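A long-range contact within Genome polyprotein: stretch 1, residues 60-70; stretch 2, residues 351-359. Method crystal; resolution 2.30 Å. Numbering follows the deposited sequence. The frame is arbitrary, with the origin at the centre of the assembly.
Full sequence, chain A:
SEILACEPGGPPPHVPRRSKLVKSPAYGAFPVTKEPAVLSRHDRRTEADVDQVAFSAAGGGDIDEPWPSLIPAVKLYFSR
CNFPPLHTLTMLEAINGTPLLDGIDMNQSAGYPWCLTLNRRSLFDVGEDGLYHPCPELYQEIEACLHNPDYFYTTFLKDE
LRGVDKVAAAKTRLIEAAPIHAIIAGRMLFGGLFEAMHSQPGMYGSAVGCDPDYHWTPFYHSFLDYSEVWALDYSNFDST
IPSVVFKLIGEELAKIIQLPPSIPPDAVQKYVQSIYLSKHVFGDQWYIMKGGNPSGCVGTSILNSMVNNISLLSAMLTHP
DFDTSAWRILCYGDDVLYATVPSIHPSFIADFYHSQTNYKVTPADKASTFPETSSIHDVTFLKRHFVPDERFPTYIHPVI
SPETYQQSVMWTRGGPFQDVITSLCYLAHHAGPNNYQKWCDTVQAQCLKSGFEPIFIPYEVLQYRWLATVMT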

# COMPACT_ATOMS: atom_id res chain seq x y z
N GLY A 60 -1.56 18.37 -11.14
CA GLY A 60 -0.86 18.41 -12.41
C GLY A 60 -1.72 18.06 -13.61
O GLY A 60 -1.24 18.16 -14.75
N GLY A 61 -2.97 17.66 -13.40
CA GLY A 61 -3.86 17.32 -14.49
C GLY A 61 -4.41 15.91 -14.37
O GLY A 61 -3.79 15.04 -13.77
N ASP A 62 -5.59 15.69 -14.96
CA ASP A 62 -6.23 14.39 -14.98
C ASP A 62 -6.53 14.00 -16.42
O ASP A 62 -6.75 14.86 -17.28
N ILE A 63 -6.52 12.70 -16.69
CA ILE A 63 -6.82 12.18 -18.03
C ILE A 63 -8.19 11.53 -17.99
O ILE A 63 -8.44 10.62 -17.19
N ASP A 64 -9.09 12.00 -18.86
CA ASP A 64 -10.46 11.52 -18.92
C ASP A 64 -10.70 10.55 -20.07
O ASP A 64 -11.63 9.74 -19.99
N GLU A 65 -9.90 10.62 -21.13
CA GLU A 65 -10.14 9.76 -22.27
C GLU A 65 -9.09 8.67 -22.36
O GLU A 65 -7.91 8.91 -22.07
N PRO A 66 -9.47 7.46 -22.76
CA PRO A 66 -8.50 6.36 -22.82
C PRO A 66 -7.52 6.54 -23.97
O PRO A 66 -7.90 6.97 -25.06
N TRP A 67 -6.26 6.22 -23.71
CA TRP A 67 -5.29 6.16 -24.79
C TRP A 67 -5.50 4.87 -25.59
O TRP A 67 -6.11 3.92 -25.09
N PRO A 68 -5.02 4.83 -26.84
CA PRO A 68 -5.41 3.73 -27.74
C PRO A 68 -5.22 2.32 -27.19
O PRO A 68 -6.01 1.43 -27.53
N SER A 69 -4.22 2.09 -26.35
CA SER A 69 -3.94 0.76 -25.83
C SER A 69 -4.58 0.51 -24.47
O SER A 69 -4.41 -0.58 -23.92
N LEU A 70 -5.33 1.47 -23.92
CA LEU A 70 -5.85 1.33 -22.57
C LEU A 70 -6.98 0.31 -22.50
O LEU A 70 -6.94 -0.62 -21.68
N ASP A 351 9.21 5.68 -21.34
CA ASP A 351 9.01 6.60 -22.46
C ASP A 351 7.55 6.62 -22.90
O ASP A 351 7.02 7.68 -23.25
N PHE A 352 6.88 5.46 -22.91
CA PHE A 352 5.46 5.45 -23.24
C PHE A 352 4.65 6.23 -22.21
O PHE A 352 3.73 6.97 -22.57
N TYR A 353 4.96 6.05 -20.92
CA TYR A 353 4.25 6.77 -19.88
C TYR A 353 4.39 8.28 -20.04
O TYR A 353 3.43 9.03 -19.83
N HIS A 354 5.58 8.74 -20.42
CA HIS A 354 5.81 10.18 -20.57
C HIS A 354 4.97 10.77 -21.69
O HIS A 354 4.54 11.93 -21.60
N SER A 355 4.71 10.00 -22.75
CA SER A 355 4.04 10.53 -23.92
C SER A 355 2.52 10.37 -23.89
O SER A 355 1.83 11.08 -24.62
N GLN A 356 1.99 9.47 -23.06
CA GLN A 356 0.56 9.18 -23.05
C GLN A 356 -0.10 9.33 -21.68
O GLN A 356 -1.33 9.39 -21.63
N THR A 357 0.67 9.36 -20.59
CA THR A 357 0.09 9.43 -19.26
C THR A 357 0.77 10.52 -18.44
O THR A 357 1.60 11.27 -18.94
N ASN A 358 0.40 10.59 -17.16
CA ASN A 358 1.08 11.45 -16.19
C ASN A 358 2.01 10.66 -15.28
O ASN A 358 2.60 11.24 -14.36
N TYR A 359 2.17 9.36 -15.51
CA TYR A 359 3.04 8.54 -14.69
C TYR A 359 4.50 8.91 -14.91
O TYR A 359 4.95 9.07 -16.05

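Trp 67 is the centre of this contact, a buried indole from an irregular segment laid against the end of a helix. Its CA-to-CB bond points toward the second stretch, and chi1 of 42° (p) with chi2 of 99° presents the broad ring system to Phe 352 and Thr 357. Thr 357 CG2 sits over the face of the six-membered ring of Trp 67, 4.0 Å from that ring's centroid and only 15° off the normal, a CH-pi contact. Phe 352, with chi1 t, turns its edge toward the five-membered ring in an offset edge-to-face pair: the planes meet at 66°, and Phe 352 CZ comes within 3.7 Å of Trp 67 CD1. A flat, wide aromatic suits this site because it can receive a methyl group and a ring edge together. Trp 67 NE1 finds its hydrogen bond elsewhere in the structure.

Thr 357 serves two purposes. Its p rotamer supports the CH-pi contact through CG2, while Thr 357 OG1 donates to Tyr 353 O (2.8 Å) and accepts from Tyr 359 N (3.1 Å), tying the residue that leaves the helix to the chain on both sides.

Asn 358, chi1 m, also points inward, where its ND2 lies 3.2 Å from Gly 61 O; the angle is too poor for a hydrogen bond. Asn 358 ND2 is also 3.9 Å from Ile 63 CG1. Gly 61 has backbone angles at which a CB would jam against the preceding carbonyl oxygen, so glycine suits this point in the loop.

Ile 63 (m, t) extends CD1 to 3.7 Å from Thr 357 CA and 3.8 Å from Gln 356 O, its slim apolar arm packing against backbone. Gln 356 (chi1 and chi2 m) brings OE1 to 3.7 Å from Trp 67 CB. Amide side chains suit Asn 358 and Gln 356, both partly exposed. No hydrogen bond crosses between the stretches; packing dominates.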

# COMPACT_ATOMS: atom_id res chain seq x y z
CB ASP A 62 -7.53 14.40 -14.16
CG ASP A 62 -8.21 13.04 -14.12
OD1 ASP A 62 -7.51 12.03 -13.89
OD2 ASP A 62 -9.44 12.98 -14.32
CB ILE A 63 -5.73 11.21 -18.50
CG1 ILE A 63 -4.38 11.92 -18.56
CG2 ILE A 63 -6.09 10.64 -19.87
CD1 ILE A 63 -3.20 11.00 -18.76
CB ASP A 64 -11.43 12.70 -19.07
CG ASP A 64 -11.81 13.30 -17.75
OD1 ASP A 64 -12.18 12.53 -16.83
OD2 ASP A 64 -11.75 14.54 -17.62
CB GLU A 65 -10.14 10.57 -23.57
CG GLU A 65 -11.06 11.79 -23.52
CD GLU A 65 -12.52 11.41 -23.30
OE1 GLU A 65 -12.92 10.31 -23.74
OE2 GLU A 65 -13.25 12.21 -22.68
CB PRO A 66 -9.37 5.12 -23.02
CG PRO A 66 -10.59 5.64 -23.70
CD PRO A 66 -10.82 7.02 -23.15
CB TRP A 67 -3.87 6.26 -24.24
CG TRP A 67 -3.57 5.47 -23.00
CD1 TRP A 67 -2.95 4.26 -22.93
CD2 TRP A 67 -3.83 5.86 -21.65
NE1 TRP A 67 -2.83 3.86 -21.62
CE2 TRP A 67 -3.37 4.83 -20.81
CE3 TRP A 67 -4.43 6.98 -21.06
CZ2 TRP A 67 -3.48 4.88 -19.42
CZ3 TRP A 67 -4.54 7.03 -19.68
CH2 TRP A 67 -4.06 5.99 -18.88
CB PRO A 68 -4.53 3.97 -28.97
CG PRO A 68 -4.36 5.43 -29.00
CD PRO A 68 -4.27 5.87 -27.56
CB SER A 69 -2.43 0.53 -25.74
OG SER A 69 -1.84 1.37 -24.76
CB LEU A 70 -6.32 2.69 -22.03
CG LEU A 70 -6.90 2.65 -20.62
CD1 LEU A 70 -5.94 1.97 -19.64
CD2 LEU A 70 -7.26 4.05 -20.13
CB ASP A 351 9.93 6.23 -23.62
CG ASP A 351 11.40 6.41 -23.29
OD1 ASP A 351 12.22 5.59 -23.75
OD2 ASP A 351 11.73 7.38 -22.57
CB PHE A 352 4.94 4.01 -23.33
CG PHE A 352 3.44 3.92 -23.33
CD1 PHE A 352 2.73 4.07 -24.52
CD2 PHE A 352 2.73 3.73 -22.16
CE1 PHE A 352 1.35 4.01 -24.53
CE2 PHE A 352 1.35 3.67 -22.16
CZ PHE A 352 0.66 3.81 -23.35
CB TYR A 353 4.76 6.34 -18.50
CG TYR A 353 4.09 5.10 -17.93
CD1 TYR A 353 4.61 4.47 -16.81
CD2 TYR A 353 2.94 4.57 -18.52
CE1 TYR A 353 4.00 3.34 -16.28
CE2 TYR A 353 2.33 3.44 -18.00
CZ TYR A 353 2.87 2.83 -16.88
OH TYR A 353 2.27 1.71 -16.35
CB HIS A 354 7.29 10.46 -20.83
CG HIS A 354 8.19 10.11 -19.69
ND1 HIS A 354 9.47 9.65 -19.86
CD2 HIS A 354 7.98 10.15 -18.35
CE1 HIS A 354 10.03 9.42 -18.68
NE2 HIS A 354 9.14 9.72 -17.75
CB SER A 355 4.59 9.87 -25.19
OG SER A 355 4.10 8.55 -25.32
CB GLN A 356 0.30 7.75 -23.55
CG GLN A 356 0.71 7.51 -25.00
CD GLN A 356 -0.12 8.31 -25.98
OE1 GLN A 356 -1.35 8.36 -25.89
NE2 GLN A 356 0.55 8.96 -26.93
CB THR A 357 0.20 8.09 -18.53
OG1 THR A 357 1.55 7.89 -18.11
CG2 THR A 357 -0.22 6.93 -19.43
CB ASN A 358 0.05 12.21 -15.35
CG ASN A 358 -0.74 13.22 -16.16
OD1 ASN A 358 -0.21 13.86 -17.06
ND2 ASN A 358 -2.03 13.36 -15.84
CB TYR A 359 2.84 7.06 -15.01
CG TYR A 359 1.48 6.48 -14.67
CD1 TYR A 359 0.89 6.72 -13.44
CD2 TYR A 359 0.81 5.67 -15.58
CE1 TYR A 359 -0.35 6.18 -13.13
CE2 TYR A 359 -0.42 5.13 -15.28
CZ TYR A 359 -1.00 5.38 -14.05
OH TYR A 359 -2.22 4.82 -13.77